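Local coordinates for protein diphthine synthase (PDB 1WDE) that probably uses S-adenosyl-L-methionine to trimethylate a modified target side chain in translation elongation factor 2, forming diphthine in the second step of diphthamide biosynthesis, at residues 11-15 and 26-30; 128-132 and 260-264; 150-156 and 189-193; 227-231 and 270-274. One frame throughout, in Å; residues are numbered along the deposited sequence.

In the fold
Starting from the N terminus, interaction 1 closes a short loop of ten residues and sets helix 24-32 against strand 9-14 of the parallel sheet. After it closes, interaction 2 opens at the end of helix 122-130 and ends far along the chain on helix 255-264. Interaction 3 is nested inside that long loop, joining helices 153-165 and 184-202. Interaction 4 crosses interaction 2: strand 225-229 lies inside its loop, whereas residues 270-274 lie beyond it. These two touch through L261 and L271, so helix 255-264 and the segment after it are fastened together to the mixed sheet. Interactions 1 and 3 lie on opposite sides of the chain's centre.

Interaction 1. Residues 11-15 and 26-30; sequences LLVGW and ALDAV
V13 has CG1 anti to its backbone N (chi1 -168°), which carries this methyl out of the strand onto A26, while V30 has CG2 anti to its carbonyl carbon and pointed at the ring of W15. The strand and helix are the first two elements of a beta-alpha-beta crossover in the parallel sheet of this tetrapyrrole methylase-like protein, with strand 85-90 between its two strands. The short segments run nearer antiparallel than parallel, 143° between their N-to-C directions, and side chain meets side chain through apolar groups. V13 CG1 sits 3.7 Å from A26 CB; an alanine lets the helix come this near, and a beta-branched valine gives the strand a short, stiff surface. Two residues earlier in the strand, L11 reaches A29, further along the helix, with CD1 4.0 Å from A29 CB. W15 crosses V30 at about a right angle, its CZ3 3.5 Å from V30 CG2. L27 CD2 meets the six-membered ring obliquely, 4.0 Å from W15 CZ2. At the other end of the indole, NE1 is hydrogen-bonded to S52 OG, which helps fix the ring's rotation. With an alanine here in place of W15, V30 and L27 would probably lose their common partner, and S52 its N-H mate. G14 lies close to D93, a probable S-adenosyl-L-methionine ligand. At the indole's edge, near its plane, A26 O stands 3.5 Å from W15 CZ3.

Interaction 2. Residues 128-132 and 260-264; sequences GATML and LLAAA
M131, the middle residue of an ST turn that begins at T130, meets A264 where helix 122-130 ends against the last turns of helix 255-264. M131 is the first residue to leave the helix, with a positive phi of 65°, and the chain turns there beside the second helix. Apolar contacts come first. M131, present as selenomethionine, lays its CG 4.0 Å from A264 CB, and its bent end puts CE near A263 and the CB of L260. On the more buried flank, L132 crosses L261 obliquely, with L132 CD2 4.1 Å from L261 CB; leucine suits both places, since L261 also packs on V214 and Y228 and L132 on F137. A second group consists of methyls set against main-chain oxygens at the end of the first helix. A264 CB lies 3.5 Å from A129 O and equally far from T130 O, and L261 CD1 also approaches T130 O. L260 CD1 comes 3.3 Å from M131 O. The small alanine permits this closeness: the CA atoms of T130 and A264 are 5.8 Å apart. The third group is polar and local, and shapes the turn rather than bridging the helices. M131 N bonds to G128 O, a carbonyl of the last helical turn. T130 OG1 is hydrogen-bonded to R127 O as well, and accepts from L132 N at 3.2 Å with an almost straight N-H...O angle of 168°.

Interaction 3. Residues 150-156 and 189-193; sequences VTPISVA and SLLLE
P152 packs its ring on L190 while forming the centre of an inverse gamma turn, with phi -66° and psi 66°, right before helix 153-165. The tight turn is closed by I153 N bonding to T151 O at 2.8 Å. Proline suits this N-cap position: its phi is already fixed, and its ring offers a compact apolar patch to helix 184-202. P152 CD comes within 3.5 Å of L190 CG, the closest side-chain approach here. L190 has its CG anti to the backbone N (chi1 173°), which sends the branch toward the turn; CD2 then lies 3.6 Å from V150 O and CD1 faces the CA of T151. One turn into the first helix, L191 CD2 reaches A156 CB at 4.3 Å, and V155 and L191 pack on L143, so the two helices share a footing on the mixed sheet. Replacing L190 by an alanine would probably open a gap beside the proline ring and let the residues leading into the helix shift. T151 also touches A194. Because the contact is mainly apolar, the turn and the start of its helix are probably held on helix 184-202 by shape and burial, while the turn's polar bonding stays within its own segment.

Interaction 4. Residues 227-231 and 270-274; sequences LYWSS and PLEYD
Y228 fills the tight part of this contact, with L271 over one face of its ring and E272 O at the edge. The tyrosine extends from strand 225-229, outermost in the mixed sheet of this chain, CG anti to its backbone N (chi1 179°), straight at the segment that links helices 255-264 and 277-287. L271 CD2 lies 4.3 Å from the centroid of the Y228 ring and almost exactly on its normal, a CH-pi contact that leucine's branched end suits. Y228 OH donates to E272 O at 2.8 Å, approaching from above the carbonyl plane. The same hydroxyl lies 3.2 Å from Y273 CD2, meeting the second ring at its edge, and S230 CB packs 3.3 Å from E272 O.

The other side is looser: the exposed E272 side chain makes no close contact, and water 1 bridges the two backbones, donating to S230 O at 2.7 Å and accepting from D274 N. D274 is also held by a salt bridge to R210. Because the hydroxyl and water bind main-chain atoms, the linking segment's path is probably set in good part by bonds to its backbone, which do not depend on the side chains at those positions, while L271 supplies apolar grip.

Interaction 1. Residues 11-15 and 26-30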
loop_
_atom_site.group_PDB
_atom_site.type_symbol
_atom_site.label_atom_id
_atom_site.label_comp_id
_atom_site.label_asym_id
_atom_site.label_seq_id
_atom_site.Cartn_x
_atom_site.Cartn_y
_atom_site.Cartn_z
ATOM N N LEU A 11 -21.436 -0.791 -6.629
ATOM C CA LEU A 11 -20.741 0.412 -6.211
ATOM C C LEU A 11 -19.492 0.004 -5.450
ATOM O O LEU A 11 -19.596 -0.597 -4.380
ATOM C CB LEU A 11 -21.630 1.260 -5.296
ATOM C CG LEU A 11 -23.024 1.640 -5.805
ATOM C CD1 LEU A 11 -23.693 2.612 -4.813
ATOM C CD2 LEU A 11 -22.903 2.281 -7.177
ATOM N N LEU A 12 -18.319 0.299 -6.013
ATOM C CA LEU A 12 -17.046 0.001 -5.347
ATOM C C LEU A 12 -16.674 1.311 -4.686
ATOM O O LEU A 12 -16.193 2.230 -5.345
ATOM C CB LEU A 12 -15.967 -0.413 -6.352
ATOM C CG LEU A 12 -16.013 -1.850 -6.869
ATOM C CD1 LEU A 12 -14.691 -2.160 -7.548
ATOM C CD2 LEU A 12 -16.237 -2.813 -5.721
ATOM N N VAL A 13 -16.887 1.381 -3.378
ATOM C CA VAL A 13 -16.676 2.609 -2.629
ATOM C C VAL A 13 -15.457 2.688 -1.697
ATOM O O VAL A 13 -15.290 1.856 -0.802
ATOM C CB VAL A 13 -17.943 2.887 -1.783
ATOM C CG1 VAL A 13 -17.909 4.295 -1.210
ATOM C CG2 VAL A 13 -19.195 2.669 -2.644
ATOM N N GLY A 14 -14.619 3.703 -1.901
ATOM C CA GLY A 14 -13.474 3.901 -1.027
ATOM C C GLY A 14 -13.983 4.723 0.154
ATOM O O GLY A 14 -14.601 5.770 -0.022
ATOM N N TRP A 15 -13.733 4.250 1.365
ATOM C CA TRP A 15 -14.197 4.923 2.569
ATOM C C TRP A 15 -13.153 5.820 3.266
ATOM O O TRP A 15 -13.472 6.496 4.239
ATOM C CB TRP A 15 -14.684 3.865 3.561
ATOM C CG TRP A 15 -15.789 4.321 4.467
ATOM C CD1 TRP A 15 -15.737 4.452 5.822
ATOM C CD2 TRP A 15 -17.126 4.675 4.080
ATOM N NE1 TRP A 15 -16.959 4.864 6.307
ATOM C CE2 TRP A 15 -17.828 5.010 5.261
ATOM C CE3 TRP A 15 -17.796 4.743 2.850
ATOM C CZ2 TRP A 15 -19.170 5.409 5.251
ATOM C CZ3 TRP A 15 -19.133 5.142 2.836
ATOM C CH2 TRP A 15 -19.805 5.471 4.036
ATOM N N ALA A 26 -19.392 9.388 -1.208
ATOM C CA ALA A 26 -19.271 8.018 -0.726
ATOM C C ALA A 26 -20.362 7.769 0.339
ATOM O O ALA A 26 -21.011 6.722 0.354
ATOM C CB ALA A 26 -17.883 7.780 -0.107
ATOM N N LEU A 27 -20.512 8.725 1.251
ATOM C CA LEU A 27 -21.514 8.624 2.312
ATOM C C LEU A 27 -22.875 8.463 1.612
ATOM O O LEU A 27 -23.630 7.530 1.898
ATOM C CB LEU A 27 -21.497 9.897 3.182
ATOM C CG LEU A 27 -20.318 10.142 4.142
ATOM C CD1 LEU A 27 -20.330 11.563 4.641
ATOM C CD2 LEU A 27 -20.382 9.191 5.312
ATOM N N ASP A 28 -23.153 9.361 0.669
ATOM C CA ASP A 28 -24.400 9.333 -0.100
ATOM C C ASP A 28 -24.618 7.972 -0.788
ATOM O O ASP A 28 -25.652 7.320 -0.600
ATOM C CB ASP A 28 -24.369 10.441 -1.150
ATOM C CG ASP A 28 -25.702 10.621 -1.852
ATOM O OD1 ASP A 28 -25.736 11.322 -2.889
ATOM O OD2 ASP A 28 -26.715 10.072 -1.366
ATOM N N ALA A 29 -23.639 7.539 -1.577
ATOM C CA ALA A 29 -23.723 6.267 -2.293
ATOM C C ALA A 29 -24.117 5.086 -1.422
ATOM O O ALA A 29 -24.988 4.299 -1.790
ATOM C CB ALA A 29 -22.386 5.959 -2.980
ATOM N N VAL A 30 -23.451 4.948 -0.281
ATOM C CA VAL A 30 -23.706 3.843 0.641
ATOM C C VAL A 30 -25.080 3.948 1.296
ATOM O O VAL A 30 -25.707 2.937 1.616
ATOM C CB VAL A 30 -22.573 3.769 1.718
ATOM C CG1 VAL A 30 -23.015 2.979 2.928
ATOM C CG2 VAL A 30 -21.341 3.101 1.106
#

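Interaction 2. Residues 128-132 and 260-264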
loop_
_atom_site.group_PDB
_atom_site.type_symbol
_atom_site.label_atom_id
_atom_site.label_comp_id
_atom_site.label_asym_id
_atom_site.label_seq_id
_atom_site.Cartn_x
_atom_site.Cartn_y
_atom_site.Cartn_z
ATOM N N GLY A 128 2.256 11.383 0.268
ATOM C CA GLY A 128 2.117 12.827 0.388
ATOM C C GLY A 128 2.786 13.408 1.626
ATOM O O GLY A 128 3.401 14.483 1.576
ATOM N N ALA A 129 2.689 12.697 2.745
ATOM C CA ALA A 129 3.297 13.206 3.981
ATOM C C ALA A 129 4.826 13.322 3.922
ATOM O O ALA A 129 5.392 14.153 4.618
ATOM C CB ALA A 129 2.885 12.326 5.179
ATOM N N THR A 130 5.487 12.484 3.113
ATOM C CA THR A 130 6.959 12.512 2.975
ATOM C C THR A 130 7.419 13.761 2.251
ATOM O O THR A 130 8.579 14.172 2.359
ATOM C CB THR A 130 7.508 11.310 2.146
ATOM O OG1 THR A 130 7.141 11.485 0.774
ATOM C CG2 THR A 130 6.946 9.945 2.653
HETATM N N MSE A 131 6.496 14.323 1.482
HETATM C CA MSE A 131 6.685 15.503 0.665
HETATM C C MSE A 131 7.682 15.332 -0.477
HETATM O O MSE A 131 8.149 16.311 -1.058
HETATM C CB MSE A 131 7.038 16.690 1.548
HETATM C CG MSE A 131 5.957 16.956 2.560
HETATM SE SE MSE A 131 5.990 18.755 3.232
HETATM C CE MSE A 131 7.895 19.101 3.331
ATOM N N LEU A 132 7.986 14.078 -0.804
ATOM C CA LEU A 132 8.883 13.779 -1.920
ATOM C C LEU A 132 8.107 14.086 -3.205
ATOM O O LEU A 132 6.863 14.152 -3.200
ATOM C CB LEU A 132 9.309 12.305 -1.896
ATOM C CG LEU A 132 10.295 11.983 -0.752
ATOM C CD1 LEU A 132 10.583 10.508 -0.729
ATOM C CD2 LEU A 132 11.600 12.778 -0.926
ATOM N N LEU A 260 12.865 19.142 1.445
ATOM C CA LEU A 260 11.459 18.814 1.721
ATOM C C LEU A 260 11.331 17.651 2.700
ATOM O O LEU A 260 10.567 17.737 3.658
ATOM C CB LEU A 260 10.716 18.447 0.424
ATOM C CG LEU A 260 10.583 19.548 -0.637
ATOM C CD1 LEU A 260 9.969 18.978 -1.931
ATOM C CD2 LEU A 260 9.728 20.670 -0.075
ATOM N N LEU A 261 12.065 16.563 2.447
ATOM C CA LEU A 261 12.039 15.372 3.310
ATOM C C LEU A 261 12.583 15.660 4.716
ATOM O O LEU A 261 12.083 15.128 5.713
ATOM C CB LEU A 261 12.841 14.219 2.683
ATOM C CG LEU A 261 12.865 12.935 3.525
ATOM C CD1 LEU A 261 11.448 12.420 3.674
ATOM C CD2 LEU A 261 13.744 11.863 2.872
ATOM N N ALA A 262 13.617 16.491 4.799
ATOM C CA ALA A 262 14.186 16.847 6.095
ATOM C C ALA A 262 13.111 17.587 6.906
ATOM O O ALA A 262 12.936 17.335 8.087
ATOM C CB ALA A 262 15.431 17.751 5.906
ATOM N N ALA A 263 12.393 18.509 6.276
ATOM C CA ALA A 263 11.336 19.239 6.988
ATOM C C ALA A 263 10.195 18.309 7.428
ATOM O O ALA A 263 9.697 18.396 8.564
ATOM C CB ALA A 263 10.792 20.353 6.106
ATOM N N ALA A 264 9.796 17.404 6.530
ATOM C CA ALA A 264 8.712 16.453 6.797
ATOM C C ALA A 264 9.024 15.485 7.941
ATOM O O ALA A 264 8.148 15.136 8.722
ATOM C CB ALA A 264 8.385 15.649 5.510
#

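Interaction 3. Residues 150-156 and 189-193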
loop_
_atom_site.group_PDB
_atom_site.type_symbol
_atom_site.label_atom_id
_atom_site.label_comp_id
_atom_site.label_asym_id
_atom_site.label_seq_id
_atom_site.Cartn_x
_atom_site.Cartn_y
_atom_site.Cartn_z
ATOM N N VAL A 150 7.812 -17.348 1.797
ATOM C CA VAL A 150 8.493 -16.922 0.584
ATOM C C VAL A 150 9.534 -15.830 0.792
ATOM O O VAL A 150 9.278 -14.824 1.462
ATOM C CB VAL A 150 7.482 -16.407 -0.467
ATOM C CG1 VAL A 150 8.219 -15.955 -1.718
ATOM C CG2 VAL A 150 6.477 -17.493 -0.806
ATOM N N THR A 151 10.715 -16.048 0.218
ATOM C CA THR A 151 11.791 -15.064 0.272
ATOM C C THR A 151 11.505 -14.214 -0.961
ATOM O O THR A 151 11.560 -14.701 -2.087
ATOM C CB THR A 151 13.173 -15.729 0.151
ATOM O OG1 THR A 151 13.407 -16.547 1.308
ATOM C CG2 THR A 151 14.267 -14.672 0.045
ATOM N N PRO A 152 11.175 -12.938 -0.756
ATOM C CA PRO A 152 10.852 -11.977 -1.820
ATOM C C PRO A 152 11.961 -11.562 -2.791
ATOM O O PRO A 152 12.350 -10.406 -2.801
ATOM C CB PRO A 152 10.302 -10.785 -1.035
ATOM C CG PRO A 152 11.098 -10.820 0.219
ATOM C CD PRO A 152 11.106 -12.298 0.572
ATOM N N ILE A 153 12.460 -12.488 -3.610
ATOM C CA ILE A 153 13.523 -12.153 -4.559
ATOM C C ILE A 153 13.018 -11.260 -5.706
ATOM O O ILE A 153 13.665 -10.282 -6.088
ATOM C CB ILE A 153 14.172 -13.440 -5.131
ATOM C CG1 ILE A 153 14.853 -14.213 -3.998
ATOM C CG2 ILE A 153 15.207 -13.090 -6.178
ATOM C CD1 ILE A 153 15.534 -15.496 -4.451
ATOM N N SER A 154 11.862 -11.586 -6.263
ATOM C CA SER A 154 11.346 -10.759 -7.342
ATOM C C SER A 154 11.030 -9.369 -6.781
ATOM O O SER A 154 11.127 -8.376 -7.493
ATOM C CB SER A 154 10.100 -11.391 -7.947
ATOM O OG SER A 154 9.061 -11.419 -6.993
ATOM N N VAL A 155 10.676 -9.299 -5.497
ATOM C CA VAL A 155 10.368 -8.015 -4.877
ATOM C C VAL A 155 11.605 -7.119 -4.783
ATOM O O VAL A 155 11.521 -5.914 -5.054
ATOM C CB VAL A 155 9.756 -8.204 -3.482
ATOM C CG1 VAL A 155 9.876 -6.910 -2.672
ATOM C CG2 VAL A 155 8.291 -8.585 -3.634
ATOM N N ALA A 156 12.749 -7.704 -4.412
ATOM C CA ALA A 156 13.993 -6.939 -4.308
ATOM C C ALA A 156 14.311 -6.382 -5.694
ATOM O O ALA A 156 14.600 -5.199 -5.840
ATOM C CB ALA A 156 15.148 -7.830 -3.802
ATOM N N SER A 189 13.652 -7.024 7.387
ATOM C CA SER A 189 14.625 -8.103 7.576
ATOM C C SER A 189 14.570 -9.171 6.504
ATOM O O SER A 189 15.608 -9.583 5.973
ATOM C CB SER A 189 14.451 -8.777 8.944
ATOM O OG SER A 189 15.022 -7.977 9.957
ATOM N N LEU A 190 13.368 -9.636 6.196
ATOM C CA LEU A 190 13.208 -10.658 5.180
ATOM C C LEU A 190 13.502 -10.060 3.800
ATOM O O LEU A 190 13.934 -10.767 2.897
ATOM C CB LEU A 190 11.790 -11.244 5.219
ATOM C CG LEU A 190 11.434 -12.225 4.089
ATOM C CD1 LEU A 190 12.429 -13.400 4.053
ATOM C CD2 LEU A 190 10.005 -12.718 4.296
ATOM N N LEU A 191 13.262 -8.762 3.642
ATOM C CA LEU A 191 13.551 -8.090 2.363
ATOM C C LEU A 191 15.075 -8.139 2.170
ATOM O O LEU A 191 15.572 -8.474 1.096
ATOM C CB LEU A 191 13.106 -6.623 2.418
ATOM C CG LEU A 191 12.814 -5.795 1.148
ATOM C CD1 LEU A 191 13.262 -4.346 1.369
ATOM C CD2 LEU A 191 13.491 -6.372 -0.057
ATOM N N LEU A 192 15.816 -7.807 3.224
ATOM C CA LEU A 192 17.277 -7.811 3.135
ATOM C C LEU A 192 17.807 -9.226 2.921
ATOM O O LEU A 192 18.801 -9.419 2.223
ATOM C CB LEU A 192 17.886 -7.153 4.378
ATOM C CG LEU A 192 17.480 -5.678 4.540
ATOM C CD1 LEU A 192 18.120 -5.077 5.783
ATOM C CD2 LEU A 192 17.922 -4.896 3.286
ATOM N N GLU A 193 17.144 -10.224 3.503
ATOM C CA GLU A 193 17.594 -11.592 3.274
ATOM C C GLU A 193 17.380 -11.900 1.790
ATOM O O GLU A 193 18.215 -12.558 1.172
ATOM C CB GLU A 193 16.823 -12.593 4.144
ATOM C CG GLU A 193 17.060 -14.059 3.756
ATOM C CD GLU A 193 18.535 -14.442 3.737
ATOM O OE1 GLU A 193 18.860 -15.533 3.217
ATOM O OE2 GLU A 193 19.368 -13.656 4.245
#

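Interaction 4. Residues 227-231 and 270-274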
loop_
_atom_site.group_PDB
_atom_site.type_symbol
_atom_site.label_atom_id
_atom_site.label_comp_id
_atom_site.label_asym_id
_atom_site.label_seq_id
_atom_site.Cartn_x
_atom_site.Cartn_y
_atom_site.Cartn_z
ATOM N N LEU A 227 9.097 9.290 9.687
ATOM C CA LEU A 227 10.366 9.000 10.329
ATOM C C LEU A 227 11.458 8.626 9.339
ATOM O O LEU A 227 11.339 7.660 8.583
ATOM C CB LEU A 227 10.194 7.855 11.330
ATOM C CG LEU A 227 9.224 8.027 12.507
ATOM C CD1 LEU A 227 9.427 9.408 13.125
ATOM C CD2 LEU A 227 7.789 7.856 12.045
ATOM N N TYR A 228 12.532 9.397 9.363
ATOM C CA TYR A 228 13.654 9.148 8.478
ATOM C C TYR A 228 14.574 8.098 9.086
ATOM O O TYR A 228 14.948 8.199 10.260
ATOM C CB TYR A 228 14.446 10.436 8.261
ATOM C CG TYR A 228 15.649 10.242 7.375
ATOM C CD1 TYR A 228 15.513 10.205 5.998
ATOM C CD2 TYR A 228 16.928 10.098 7.914
ATOM C CE1 TYR A 228 16.612 10.037 5.167
ATOM C CE2 TYR A 228 18.045 9.924 7.088
ATOM C CZ TYR A 228 17.874 9.899 5.710
ATOM O OH TYR A 228 18.953 9.765 4.864
ATOM N N TRP A 229 14.911 7.082 8.294
ATOM C CA TRP A 229 15.828 6.033 8.735
ATOM C C TRP A 229 17.059 6.080 7.834
ATOM O O TRP A 229 16.970 5.823 6.624
ATOM C CB TRP A 229 15.146 4.658 8.683
ATOM C CG TRP A 229 14.178 4.492 9.812
ATOM C CD1 TRP A 229 12.886 4.953 9.869
ATOM C CD2 TRP A 229 14.467 3.955 11.113
ATOM N NE1 TRP A 229 12.362 4.744 11.126
ATOM C CE2 TRP A 229 13.307 4.131 11.907
ATOM C CE3 TRP A 229 15.595 3.347 11.685
ATOM C CZ2 TRP A 229 13.244 3.717 13.244
ATOM C CZ3 TRP A 229 15.527 2.936 13.020
ATOM C CH2 TRP A 229 14.358 3.125 13.779
ATOM N N SER A 230 18.211 6.393 8.431
ATOM C CA SER A 230 19.459 6.525 7.681
ATOM C C SER A 230 19.820 5.320 6.824
ATOM O O SER A 230 20.543 5.465 5.850
ATOM C CB SER A 230 20.622 6.885 8.641
ATOM O OG SER A 230 20.872 5.844 9.571
ATOM N N SER A 231 19.317 4.134 7.170
ATOM C CA SER A 231 19.591 2.922 6.390
ATOM C C SER A 231 18.506 1.880 6.681
ATOM O O SER A 231 17.947 1.854 7.778
ATOM C CB SER A 231 20.962 2.330 6.767
ATOM O OG SER A 231 20.914 1.734 8.059
ATOM N N PRO A 270 22.559 18.195 6.545
ATOM C CA PRO A 270 22.390 17.086 5.609
ATOM C C PRO A 270 21.731 15.857 6.225
ATOM O O PRO A 270 22.002 15.506 7.378
ATOM C CB PRO A 270 23.827 16.777 5.174
ATOM C CG PRO A 270 24.559 18.076 5.400
ATOM C CD PRO A 270 23.983 18.527 6.712
ATOM N N LEU A 271 20.851 15.211 5.461
ATOM C CA LEU A 271 20.247 13.987 5.939
ATOM C C LEU A 271 21.441 13.056 5.833
ATOM O O LEU A 271 22.236 13.181 4.909
ATOM C CB LEU A 271 19.120 13.521 5.006
ATOM C CG LEU A 271 17.833 14.347 5.039
ATOM C CD1 LEU A 271 16.796 13.785 4.048
ATOM C CD2 LEU A 271 17.289 14.331 6.459
ATOM N N GLU A 272 21.586 12.137 6.773
ATOM C CA GLU A 272 22.715 11.232 6.738
ATOM C C GLU A 272 22.318 9.886 6.173
ATOM O O GLU A 272 21.248 9.361 6.489
ATOM C CB GLU A 272 23.297 11.067 8.146
ATOM C CG GLU A 272 23.815 12.374 8.728
ATOM C CD GLU A 272 24.187 12.265 10.193
ATOM O OE1 GLU A 272 23.367 11.739 10.978
ATOM O OE2 GLU A 272 25.290 12.716 10.562
ATOM N N TYR A 273 23.183 9.351 5.315
ATOM C CA TYR A 273 22.986 8.046 4.694
ATOM C C TYR A 273 24.237 7.698 3.894
ATOM O O TYR A 273 25.056 8.571 3.617
ATOM C CB TYR A 273 21.741 8.055 3.806
ATOM C CG TYR A 273 21.823 8.949 2.597
ATOM C CD1 TYR A 273 22.531 8.559 1.465
ATOM C CD2 TYR A 273 21.154 10.168 2.568
ATOM C CE1 TYR A 273 22.567 9.356 0.332
ATOM C CE2 TYR A 273 21.183 10.974 1.443
ATOM C CZ TYR A 273 21.889 10.563 0.328
ATOM O OH TYR A 273 21.907 11.355 -0.794
ATOM N N ASP A 274 24.382 6.425 3.541
ATOM C CA ASP A 274 25.546 5.939 2.810
ATOM C C ASP A 274 25.772 6.695 1.499
ATOM O O ASP A 274 24.998 6.581 0.551
ATOM C CB ASP A 274 25.404 4.425 2.570
ATOM C CG ASP A 274 26.648 3.817 1.961
ATOM O OD1 ASP A 274 27.041 2.720 2.399
ATOM O OD2 ASP A 274 27.230 4.433 1.041
HETATM O O HOH W 1 22.451 4.746 4.143
#